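Local coordinates for protein mucin-like protocadherin (Homo sapiens, PDB 6OAE) that probably links adjacent microvilli by pairing its extracellular region, represented here by the first two cadherin repeats, with CDHR2 in calcium-dependent heterophilic complexes, at residues Asp11-Val15 / Arg85-Ser89; Asn116-Glu122 / Asn157-Leu163; Phe137-Met143 / Thr176-Arg182; Thr144-Tyr150 / Glu171-Phe177. All blocks are in the same frame, centred on the assembly; numbering follows the deposited sequence.

Interaction 1 (Asp11-Val15 / Arg85-Ser89); sequences DIFEV and RVFVS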
# COMPACT_ATOMS: atom_id res chain seq x y z
N ASP A 11 -21.03 -1.86 17.80
CA ASP A 11 -19.68 -1.74 18.42
C ASP A 11 -18.57 -2.11 17.44
O ASP A 11 -17.41 -2.04 17.87
CB ASP A 11 -19.65 -2.51 19.74
CG ASP A 11 -19.86 -4.00 19.65
OD1 ASP A 11 -19.88 -4.53 18.52
OD2 ASP A 11 -19.99 -4.63 20.73
N ILE A 12 -18.89 -2.49 16.20
CA ILE A 12 -17.87 -2.74 15.14
C ILE A 12 -18.20 -1.79 13.99
O ILE A 12 -19.32 -1.88 13.44
CB ILE A 12 -17.82 -4.21 14.68
CG1 ILE A 12 -17.47 -5.15 15.84
CG2 ILE A 12 -16.86 -4.40 13.51
CD1 ILE A 12 -17.59 -6.60 15.50
N PHE A 13 -17.24 -0.95 13.64
CA PHE A 13 -17.37 0.07 12.57
C PHE A 13 -16.29 -0.19 11.54
O PHE A 13 -15.16 -0.56 11.93
CB PHE A 13 -17.29 1.48 13.16
CG PHE A 13 -18.37 1.73 14.17
CD1 PHE A 13 -18.20 1.32 15.49
CD2 PHE A 13 -19.58 2.31 13.80
CE1 PHE A 13 -19.21 1.52 16.42
CE2 PHE A 13 -20.59 2.50 14.72
CZ PHE A 13 -20.41 2.10 16.03
N GLU A 14 -16.62 0.02 10.28
CA GLU A 14 -15.64 -0.03 9.18
C GLU A 14 -15.52 1.39 8.67
O GLU A 14 -16.56 1.97 8.39
CB GLU A 14 -16.09 -1.01 8.10
CG GLU A 14 -15.75 -2.43 8.44
CD GLU A 14 -15.91 -3.38 7.28
OE1 GLU A 14 -16.49 -2.95 6.25
OE2 GLU A 14 -15.45 -4.52 7.40
N VAL A 15 -14.29 1.91 8.61
CA VAL A 15 -14.01 3.30 8.15
C VAL A 15 -12.88 3.20 7.12
O VAL A 15 -11.84 2.68 7.46
CB VAL A 15 -13.66 4.24 9.31
CG1 VAL A 15 -13.37 5.65 8.83
CG2 VAL A 15 -14.76 4.27 10.38
N ARG A 85 -16.43 -2.54 24.69
CA ARG A 85 -15.39 -2.29 23.66
C ARG A 85 -16.08 -1.85 22.38
O ARG A 85 -17.17 -2.39 22.04
CB ARG A 85 -14.51 -3.51 23.40
CG ARG A 85 -13.83 -4.07 24.64
CD ARG A 85 -13.09 -3.03 25.46
NE ARG A 85 -12.67 -3.64 26.71
CZ ARG A 85 -11.59 -4.40 26.84
NH1 ARG A 85 -10.81 -4.63 25.79
NH2 ARG A 85 -11.28 -4.93 28.01
N VAL A 86 -15.46 -0.91 21.69
CA VAL A 86 -15.84 -0.53 20.30
C VAL A 86 -14.59 -0.66 19.45
O VAL A 86 -13.52 -0.13 19.86
CB VAL A 86 -16.41 0.89 20.21
CG1 VAL A 86 -16.58 1.29 18.74
CG2 VAL A 86 -17.70 1.01 20.99
N PHE A 87 -14.73 -1.32 18.30
CA PHE A 87 -13.64 -1.49 17.31
C PHE A 87 -13.95 -0.70 16.04
O PHE A 87 -15.06 -0.81 15.51
CB PHE A 87 -13.47 -2.96 16.99
CG PHE A 87 -12.77 -3.74 18.08
CD1 PHE A 87 -12.45 -3.18 19.31
CD2 PHE A 87 -12.43 -5.06 17.88
CE1 PHE A 87 -11.79 -3.91 20.28
CE2 PHE A 87 -11.77 -5.79 18.86
CZ PHE A 87 -11.45 -5.21 20.05
N VAL A 88 -12.97 0.07 15.59
CA VAL A 88 -12.99 0.66 14.23
C VAL A 88 -11.98 -0.12 13.40
O VAL A 88 -10.77 -0.02 13.67
CB VAL A 88 -12.70 2.17 14.21
CG1 VAL A 88 -12.70 2.68 12.78
CG2 VAL A 88 -13.69 2.95 15.05
N SER A 89 -12.48 -0.89 12.46
CA SER A 89 -11.68 -1.60 11.46
C SER A 89 -11.42 -0.61 10.31
O SER A 89 -12.38 -0.20 9.66
CB SER A 89 -12.39 -2.82 11.01
OG SER A 89 -11.65 -3.44 9.98
O HOH W 1 -19.51 -3.61 23.26
O HOH W 2 -13.45 -5.10 8.79
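On the inward side of these two strands the side chains mesh closely. Phe-13 lies back along its own strand, so that the edge of its ring meets Val-86, with CE1 of Phe-13 3.5 Å from CG1 of Val-86. Val-88 fills the space between Phe-13 and Val-15: its CG2 lies 4.3 Å from CB of Phe-13, while its CG1 comes to 3.5 Å from CG2 of Val-15. Leu-25, from a loop, closes over Phe-13 and Val-88. The two strands run parallel, the axes of 12-15 and 85-89 passing 4.6 Å apart. This is the parallel pairing of the A' part of the first strand with strand G in the cadherin Greek-key sandwich, here in the first repeat, where the short N-terminal strand forms one edge of the four-stranded sheet. Four hydrogen bonds alternate along it: Phe-87 N to Asp-11 O (2.8 Å), Phe-13 N to Phe-87 O (2.9 Å), Ser-89 N to Phe-13 O (2.8 Å) and Val-15 N to Ser-89 O (3.0 Å). The other face fits more loosely. Ile-12 stands beside Phe-87, whose ring leans away toward Glu-69, and small Ser-89 leaves a notch next to Glu-14, where a water sits 2.5 Å from Glu-14 OE2 and 2.7 Å from Ser-89 OG. Beside Asp-11, a second water donates to Asp-11 OD2 (2.8 Å) and Arg-85 O (2.9 Å).

Interaction 2 (Asn116-Glu122 / Asn157-Leu163); sequences NSTVIPE and NRPALRL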
# COMPACT_ATOMS: atom_id res chain seq x y z
N ASN A 116 18.15 -16.88 -23.21
CA ASN A 116 17.23 -17.30 -22.10
C ASN A 116 17.82 -17.04 -20.71
O ASN A 116 17.14 -17.38 -19.74
CB ASN A 116 16.79 -18.76 -22.19
CG ASN A 116 15.53 -18.88 -23.00
OD1 ASN A 116 14.54 -18.22 -22.70
ND2 ASN A 116 15.58 -19.70 -24.03
N SER A 117 19.01 -16.46 -20.62
CA SER A 117 19.66 -16.10 -19.33
C SER A 117 18.86 -14.96 -18.70
O SER A 117 18.46 -14.04 -19.46
CB SER A 117 21.10 -15.66 -19.51
OG SER A 117 21.93 -16.71 -19.98
N THR A 118 18.70 -14.98 -17.39
CA THR A 118 18.30 -13.77 -16.63
C THR A 118 19.51 -12.84 -16.64
O THR A 118 20.60 -13.31 -16.24
CB THR A 118 17.83 -14.09 -15.20
OG1 THR A 118 16.64 -14.84 -15.31
CG2 THR A 118 17.57 -12.85 -14.39
N VAL A 119 19.36 -11.59 -17.07
CA VAL A 119 20.47 -10.59 -17.10
C VAL A 119 20.28 -9.57 -15.98
O VAL A 119 21.30 -9.01 -15.51
CB VAL A 119 20.57 -9.96 -18.51
CG1 VAL A 119 21.44 -8.73 -18.55
CG2 VAL A 119 21.06 -10.98 -19.53
N ILE A 120 19.04 -9.27 -15.58
CA ILE A 120 18.76 -8.40 -14.40
C ILE A 120 17.75 -9.15 -13.54
O ILE A 120 16.66 -9.45 -14.01
CB ILE A 120 18.25 -7.00 -14.77
CG1 ILE A 120 19.10 -6.33 -15.86
CG2 ILE A 120 18.18 -6.14 -13.52
CD1 ILE A 120 18.56 -4.99 -16.35
N PRO A 121 18.07 -9.48 -12.28
CA PRO A 121 17.12 -10.16 -11.42
C PRO A 121 16.06 -9.15 -10.93
O PRO A 121 16.30 -7.93 -10.93
CB PRO A 121 18.01 -10.71 -10.31
CG PRO A 121 19.04 -9.62 -10.16
CD PRO A 121 19.33 -9.18 -11.57
N GLU A 122 14.92 -9.70 -10.53
CA GLU A 122 13.74 -8.98 -9.97
C GLU A 122 14.20 -7.94 -8.91
O GLU A 122 13.68 -6.82 -8.91
CB GLU A 122 12.77 -10.04 -9.43
CG GLU A 122 11.34 -9.61 -9.45
CD GLU A 122 10.32 -10.64 -8.96
OE1 GLU A 122 9.29 -10.21 -8.39
OE2 GLU A 122 10.54 -11.84 -9.16
N ASN A 157 4.30 -9.51 -13.37
CA ASN A 157 4.46 -9.41 -11.89
C ASN A 157 5.86 -9.86 -11.41
O ASN A 157 6.10 -9.73 -10.23
CB ASN A 157 3.38 -10.19 -11.17
CG ASN A 157 2.00 -9.81 -11.65
OD1 ASN A 157 1.24 -10.67 -12.08
ND2 ASN A 157 1.67 -8.52 -11.59
N ARG A 158 6.72 -10.35 -12.31
CA ARG A 158 8.11 -10.80 -12.02
C ARG A 158 9.06 -10.03 -12.94
O ARG A 158 9.42 -10.53 -14.00
CB ARG A 158 8.28 -12.30 -12.26
CG ARG A 158 7.12 -13.15 -11.76
CD ARG A 158 7.17 -13.44 -10.28
NE ARG A 158 8.32 -14.24 -9.89
CZ ARG A 158 8.33 -15.08 -8.86
NH1 ARG A 158 7.24 -15.22 -8.12
NH2 ARG A 158 9.42 -15.77 -8.58
N PRO A 159 9.47 -8.79 -12.58
CA PRO A 159 10.34 -7.99 -13.45
C PRO A 159 11.83 -8.39 -13.45
O PRO A 159 12.67 -7.57 -13.15
CB PRO A 159 10.12 -6.58 -12.87
CG PRO A 159 9.97 -6.83 -11.40
CD PRO A 159 9.08 -8.05 -11.37
N ALA A 160 12.12 -9.63 -13.82
CA ALA A 160 13.49 -10.07 -14.16
C ALA A 160 13.63 -9.83 -15.65
O ALA A 160 12.65 -10.10 -16.37
CB ALA A 160 13.71 -11.52 -13.81
N LEU A 161 14.77 -9.33 -16.10
CA LEU A 161 15.02 -9.07 -17.53
C LEU A 161 15.76 -10.28 -18.10
O LEU A 161 16.83 -10.64 -17.56
CB LEU A 161 15.80 -7.77 -17.72
CG LEU A 161 15.77 -7.23 -19.15
CD1 LEU A 161 14.38 -6.79 -19.54
CD2 LEU A 161 16.76 -6.09 -19.33
N ARG A 162 15.18 -10.89 -19.12
CA ARG A 162 15.70 -12.09 -19.79
C ARG A 162 16.28 -11.71 -21.15
O ARG A 162 15.66 -10.89 -21.86
CB ARG A 162 14.56 -13.10 -19.88
CG ARG A 162 14.87 -14.34 -20.71
CD ARG A 162 13.68 -15.28 -20.82
NE ARG A 162 12.59 -14.54 -21.44
CZ ARG A 162 11.31 -14.64 -21.12
NH1 ARG A 162 10.91 -15.47 -20.17
NH2 ARG A 162 10.42 -13.88 -21.73
N LEU A 163 17.42 -12.29 -21.53
CA LEU A 163 17.95 -12.20 -22.91
C LEU A 163 17.20 -13.22 -23.79
O LEU A 163 17.18 -14.43 -23.44
CB LEU A 163 19.46 -12.46 -22.91
CG LEU A 163 20.12 -12.41 -24.28
CD1 LEU A 163 20.11 -11.00 -24.85
CD2 LEU A 163 21.55 -12.93 -24.20
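Here strands B and E of the second cadherin repeat pair antiparallel, and a classic beta bulge interrupts them: Val-119 and Ile-120 both face Leu-161. The backbone bonds show it directly. Leu-161 O accepts from Val-119 N at 2.7 Å and from Ile-120 N at 3.3 Å, and Leu-161 N returns a bond to Ile-120 O at 2.8 Å. On the other side of the bulge Leu-163 N donates to Ser-117 O (2.9 Å) and Asn-116 N to Leu-163 O (2.6 Å). The bulge coincides with a corner in the chain at Val-119. Beyond the pairing, residues 158-160 make an inverse gamma turn centred on Pro-159, closed by Ala-160 N to Arg-158 O at 2.9 Å.

Apolar contacts follow the inner face. Ile-120 CD1 meets Leu-161 CD2 at 3.7 Å, and Val-119 CG2 rests 4.0 Å from Leu-163 CB; from the facing sheet, Ile-107 packs on Ile-120 and Leu-140 on Leu-161. Charge enters at the far end, where Glu-122 reaches over the turn. Its CG packs 3.4 Å from Pro-159 CD, and its OE2 forms a salt bridge 3.3 Å from Arg-158 NE, well out of the guanidinium plane, so no N-H points at it.

Interaction 3 (Phe137-Met143 / Thr176-Arg182); sequences FYTLQEM and TFWLLVR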
# COMPACT_ATOMS: atom_id res chain seq x y z
N PHE A 137 2.50 -4.31 -11.41
CA PHE A 137 2.41 -4.72 -12.82
C PHE A 137 3.46 -3.92 -13.59
O PHE A 137 3.37 -2.68 -13.60
CB PHE A 137 1.01 -4.48 -13.35
CG PHE A 137 0.00 -5.44 -12.77
CD1 PHE A 137 -0.50 -5.27 -11.48
CD2 PHE A 137 -0.43 -6.54 -13.52
CE1 PHE A 137 -1.40 -6.18 -10.95
CE2 PHE A 137 -1.35 -7.44 -12.98
CZ PHE A 137 -1.84 -7.25 -11.71
N TYR A 138 4.40 -4.63 -14.21
CA TYR A 138 5.58 -4.05 -14.88
C TYR A 138 5.48 -4.24 -16.38
O TYR A 138 5.10 -5.35 -16.85
CB TYR A 138 6.84 -4.71 -14.37
CG TYR A 138 7.10 -4.51 -12.91
CD1 TYR A 138 6.56 -5.38 -11.96
CD2 TYR A 138 7.90 -3.47 -12.47
CE1 TYR A 138 6.82 -5.19 -10.61
CE2 TYR A 138 8.17 -3.29 -11.13
CZ TYR A 138 7.63 -4.15 -10.19
OH TYR A 138 7.87 -3.97 -8.85
N THR A 139 5.83 -3.19 -17.10
CA THR A 139 5.82 -3.13 -18.57
C THR A 139 7.17 -2.63 -19.05
O THR A 139 7.66 -1.66 -18.45
CB THR A 139 4.69 -2.22 -19.08
OG1 THR A 139 3.50 -2.75 -18.51
CG2 THR A 139 4.61 -2.22 -20.59
N LEU A 140 7.72 -3.25 -20.10
CA LEU A 140 8.98 -2.82 -20.74
C LEU A 140 8.63 -2.26 -22.12
O LEU A 140 7.95 -3.00 -22.91
CB LEU A 140 9.91 -4.02 -20.83
CG LEU A 140 11.36 -3.68 -21.15
CD1 LEU A 140 12.05 -3.06 -19.95
CD2 LEU A 140 12.10 -4.92 -21.63
N GLN A 141 9.02 -1.02 -22.40
CA GLN A 141 8.76 -0.34 -23.70
C GLN A 141 10.10 0.06 -24.32
O GLN A 141 10.84 0.79 -23.66
CB GLN A 141 7.85 0.86 -23.48
CG GLN A 141 7.50 1.59 -24.76
CD GLN A 141 6.58 2.77 -24.54
OE1 GLN A 141 6.55 3.70 -25.35
NE2 GLN A 141 5.82 2.74 -23.44
N GLU A 142 10.40 -0.41 -25.53
CA GLU A 142 11.68 -0.05 -26.18
C GLU A 142 11.69 1.47 -26.41
O GLU A 142 10.65 2.04 -26.77
CB GLU A 142 11.94 -0.83 -27.47
CG GLU A 142 10.93 -0.62 -28.57
CD GLU A 142 11.24 -1.43 -29.80
OE1 GLU A 142 10.90 -0.96 -30.89
OE2 GLU A 142 11.84 -2.52 -29.67
N MET A 143 12.85 2.07 -26.14
CA MET A 143 13.14 3.50 -26.37
C MET A 143 13.92 3.61 -27.68
O MET A 143 13.65 4.54 -28.44
CB MET A 143 13.97 4.06 -25.21
CG MET A 143 13.64 5.48 -24.86
SD MET A 143 15.03 6.27 -24.03
CE MET A 143 16.10 6.59 -25.43
N THR A 176 18.00 0.80 -25.06
CA THR A 176 17.37 1.56 -23.95
C THR A 176 15.88 1.24 -23.90
O THR A 176 15.23 1.13 -24.97
CB THR A 176 17.68 3.05 -24.04
OG1 THR A 176 19.11 3.15 -24.01
CG2 THR A 176 17.10 3.83 -22.89
N PHE A 177 15.37 1.11 -22.68
CA PHE A 177 13.96 0.79 -22.38
C PHE A 177 13.40 1.76 -21.36
O PHE A 177 14.16 2.24 -20.50
CB PHE A 177 13.85 -0.60 -21.75
CG PHE A 177 14.25 -1.72 -22.66
CD1 PHE A 177 13.37 -2.21 -23.60
CD2 PHE A 177 15.50 -2.30 -22.56
CE1 PHE A 177 13.73 -3.27 -24.43
CE2 PHE A 177 15.87 -3.34 -23.40
CZ PHE A 177 14.98 -3.83 -24.34
N TRP A 178 12.11 2.03 -21.49
CA TRP A 178 11.26 2.58 -20.41
C TRP A 178 10.74 1.38 -19.63
O TRP A 178 10.20 0.43 -20.27
CB TRP A 178 10.10 3.41 -20.94
CG TRP A 178 10.46 4.79 -21.37
CD1 TRP A 178 10.89 5.81 -20.56
CD2 TRP A 178 10.38 5.32 -22.70
NE1 TRP A 178 11.10 6.94 -21.31
CE2 TRP A 178 10.79 6.67 -22.63
CE3 TRP A 178 10.01 4.79 -23.95
CZ2 TRP A 178 10.85 7.50 -23.76
CZ3 TRP A 178 10.07 5.61 -25.07
CH2 TRP A 178 10.48 6.94 -24.97
N LEU A 179 10.93 1.40 -18.33
CA LEU A 179 10.32 0.43 -17.40
C LEU A 179 9.19 1.16 -16.68
O LEU A 179 9.48 2.16 -16.01
CB LEU A 179 11.38 -0.08 -16.43
CG LEU A 179 10.90 -1.15 -15.45
CD1 LEU A 179 10.41 -2.40 -16.16
CD2 LEU A 179 12.01 -1.48 -14.49
N LEU A 180 7.96 0.69 -16.84
CA LEU A 180 6.76 1.26 -16.18
C LEU A 180 6.32 0.31 -15.09
O LEU A 180 6.41 -0.91 -15.29
CB LEU A 180 5.62 1.44 -17.17
CG LEU A 180 5.97 2.13 -18.48
CD1 LEU A 180 4.72 2.25 -19.35
CD2 LEU A 180 6.58 3.49 -18.23
N VAL A 181 5.81 0.84 -13.99
CA VAL A 181 5.15 -0.01 -12.98
C VAL A 181 3.83 0.68 -12.64
O VAL A 181 3.83 1.92 -12.57
CB VAL A 181 6.04 -0.25 -11.75
CG1 VAL A 181 6.37 1.04 -10.99
CG2 VAL A 181 5.42 -1.29 -10.83
N ARG A 182 2.77 -0.10 -12.45
CA ARG A 182 1.48 0.42 -11.93
C ARG A 182 1.05 -0.51 -10.81
O ARG A 182 1.52 -1.68 -10.77
CB ARG A 182 0.44 0.58 -13.05
CG ARG A 182 0.06 -0.72 -13.74
CD ARG A 182 -1.13 -0.65 -14.69
NE ARG A 182 -1.43 -2.01 -15.14
CZ ARG A 182 -0.85 -2.64 -16.17
NH1 ARG A 182 0.08 -2.06 -16.92
NH2 ARG A 182 -1.22 -3.88 -16.46
O HOH W 3 3.27 -1.26 -16.18
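Seven backbone hydrogen bonds tie these antiparallel strands, the C and F strands of the second cadherin repeat's sandwich, with C at the edge of its sheet. Phe-137 with Arg-182, Thr-139 with Leu-180 and Gln-141 with Trp-178 are hydrogen-bonded pairs, each joined by two N-H...O bonds, and Met-143 N continues the pattern to Thr-176 O at 2.8 Å. A water beside the strands donates to Phe-137 O (2.9 Å) and also bonds Thr-139 OG1 (2.8 Å).

On the core-facing side, two CH-pi contacts reach across the pair: Val-181 CG2 sits 3.7 Å from the centroid of the Tyr-138 ring, and Leu-140 CD2 3.8 Å from that of Phe-177. Leu-153 and Pro-159 of the opposite sheet pack against Tyr-138. Outward, the Arg-182 guanidinium lies over Phe-137 CB and bonds Pro-185 O. Where the C strand ends, Met-143 makes a Met-aromatic contact with Trp-178 and folds down onto it, its CG standing 3.4 Å above the centroid of the six-membered ring.

Interaction 4 (Thr144-Tyr150 / Glu171-Phe177); sequences TAGASDY and ERPNMTF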
# COMPACT_ATOMS: atom_id res chain seq x y z
N THR A 144 14.86 2.68 -27.92
CA THR A 144 15.64 2.56 -29.18
C THR A 144 15.01 1.42 -30.00
O THR A 144 14.67 0.39 -29.41
CB THR A 144 17.13 2.46 -28.84
OG1 THR A 144 17.35 1.36 -27.95
CG2 THR A 144 17.65 3.73 -28.20
N ALA A 145 14.83 1.63 -31.31
CA ALA A 145 14.11 0.69 -32.21
C ALA A 145 14.83 -0.67 -32.24
O ALA A 145 16.08 -0.69 -32.34
CB ALA A 145 13.96 1.28 -33.60
N GLY A 146 14.07 -1.76 -32.13
CA GLY A 146 14.60 -3.13 -32.16
C GLY A 146 14.98 -3.66 -30.78
O GLY A 146 15.21 -4.85 -30.69
N ALA A 147 15.02 -2.83 -29.74
CA ALA A 147 15.50 -3.22 -28.39
C ALA A 147 14.68 -4.41 -27.85
O ALA A 147 15.28 -5.34 -27.27
CB ALA A 147 15.45 -2.04 -27.46
N SER A 148 13.36 -4.39 -28.03
CA SER A 148 12.47 -5.47 -27.52
C SER A 148 12.71 -6.80 -28.26
O SER A 148 12.19 -7.79 -27.79
CB SER A 148 11.02 -5.07 -27.57
OG SER A 148 10.63 -4.84 -28.91
N ASP A 149 13.45 -6.82 -29.38
CA ASP A 149 13.87 -8.08 -30.05
C ASP A 149 14.83 -8.86 -29.12
O ASP A 149 14.88 -10.07 -29.24
CB ASP A 149 14.57 -7.83 -31.39
CG ASP A 149 13.78 -7.04 -32.43
OD1 ASP A 149 12.56 -6.85 -32.25
OD2 ASP A 149 14.41 -6.63 -33.45
N TYR A 150 15.54 -8.18 -28.21
CA TYR A 150 16.64 -8.80 -27.44
C TYR A 150 16.27 -9.13 -26.00
O TYR A 150 16.85 -10.07 -25.50
CB TYR A 150 17.84 -7.87 -27.42
CG TYR A 150 18.43 -7.69 -28.79
CD1 TYR A 150 17.97 -6.69 -29.63
CD2 TYR A 150 19.43 -8.53 -29.26
CE1 TYR A 150 18.49 -6.50 -30.90
CE2 TYR A 150 19.98 -8.35 -30.53
CZ TYR A 150 19.51 -7.34 -31.35
OH TYR A 150 20.02 -7.14 -32.61
N GLU A 171 26.30 -4.59 -34.33
CA GLU A 171 24.98 -4.24 -34.87
C GLU A 171 24.25 -3.36 -33.86
O GLU A 171 23.69 -2.32 -34.27
CB GLU A 171 24.25 -5.53 -35.20
CG GLU A 171 22.89 -5.31 -35.79
CD GLU A 171 22.23 -6.58 -36.28
OE1 GLU A 171 21.00 -6.54 -36.51
OE2 GLU A 171 22.92 -7.58 -36.44
N ARG A 172 24.25 -3.73 -32.58
CA ARG A 172 23.45 -3.00 -31.56
C ARG A 172 24.14 -3.06 -30.20
O ARG A 172 23.85 -3.93 -29.39
CB ARG A 172 22.03 -3.56 -31.58
CG ARG A 172 21.03 -2.66 -30.87
CD ARG A 172 19.61 -3.11 -31.10
NE ARG A 172 19.08 -2.58 -32.35
CZ ARG A 172 18.97 -3.23 -33.51
NH1 ARG A 172 18.46 -2.59 -34.55
NH2 ARG A 172 19.36 -4.49 -33.65
N PRO A 173 25.10 -2.15 -29.93
CA PRO A 173 25.82 -2.15 -28.66
C PRO A 173 25.04 -1.50 -27.51
O PRO A 173 25.44 -1.73 -26.40
CB PRO A 173 27.05 -1.30 -28.95
CG PRO A 173 26.54 -0.30 -29.98
CD PRO A 173 25.57 -1.09 -30.84
N ASN A 174 24.01 -0.71 -27.82
CA ASN A 174 23.18 0.03 -26.82
C ASN A 174 21.71 -0.28 -27.08
O ASN A 174 21.27 -0.17 -28.26
CB ASN A 174 23.39 1.55 -26.83
CG ASN A 174 22.42 2.31 -25.95
OD1 ASN A 174 21.22 2.38 -26.22
ND2 ASN A 174 22.93 2.91 -24.88
N MET A 175 20.97 -0.64 -26.03
CA MET A 175 19.50 -0.86 -26.05
C MET A 175 18.93 -0.12 -24.84
O MET A 175 19.38 -0.40 -23.72
CB MET A 175 19.13 -2.34 -25.98
CG MET A 175 19.21 -3.04 -27.33
SD MET A 175 19.92 -4.69 -27.33
CE MET A 175 21.52 -4.35 -26.59
N THR A 176 18.00 0.80 -25.06
CA THR A 176 17.37 1.56 -23.95
C THR A 176 15.88 1.24 -23.90
O THR A 176 15.23 1.13 -24.97
CB THR A 176 17.68 3.05 -24.04
OG1 THR A 176 19.11 3.15 -24.01
CG2 THR A 176 17.10 3.83 -22.89
N PHE A 177 15.37 1.11 -22.68
CA PHE A 177 13.96 0.79 -22.38
C PHE A 177 13.40 1.76 -21.36
O PHE A 177 14.16 2.24 -20.50
CB PHE A 177 13.85 -0.60 -21.75
CG PHE A 177 14.25 -1.72 -22.66
CD1 PHE A 177 13.37 -2.21 -23.60
CD2 PHE A 177 15.50 -2.30 -22.56
CE1 PHE A 177 13.73 -3.27 -24.43
CE2 PHE A 177 15.87 -3.34 -23.40
CZ PHE A 177 14.98 -3.83 -24.34
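Tyr-150 gives up more surface here than any other residue. Its OH takes a weak hydrogen bond from Arg-172 NH2 at 2.9 Å, while its ring forms a Met-aromatic contact with Met-175, CD1 of Tyr-150 lying 3.6 Å from SD of Met-175. Arg-172 comes next: its guanidinium meets the tyrosine hydroxyl at its edge and has Ala-145 O 3.5 Å from its NE. Residues 144-150 belong to the loop that leads from strand C to strand D of the second cadherin repeat, folded here against the beginning of strand F. The loop opens with a type II turn from Thr-144 to Ala-147, and Gly-146 takes the positive phi such a turn needs. Thr-144 makes the strongest polar link, its OG1 accepting from Thr-176 N at 3.0 Å; Thr-144 N returns a weak bond of 3.4 Å to Thr-176 O. Between Thr-144 and Tyr-150, Ala-147 presses its CB to 3.6 Å from CZ of Phe-177 and 3.9 Å from CG of Met-175.

In the fold
Interaction 1 lies in the first repeat and the other three in the second, with centres 42 to 55 Å from it and bound calcium between the repeats. Val-15 is about 12 Å (side chain to ion) from a calcium and leads to the ligand Glu-17; Arg-182 of interaction 3 is about 9 Å from one and precedes the ligand Asp-183. Within the second repeat, interactions 2 and 3, centres 13 Å apart, belong to facing sheets that meet through Leu-161 CD1 and Leu-140 CD2 at 3.6 Å. Interaction 4 extends interaction 3 along strand 174-182, sharing Thr-176 and Phe-177, and touches interaction 2 where Tyr-150 O meets Leu-163 CD1 at 3.5 Å.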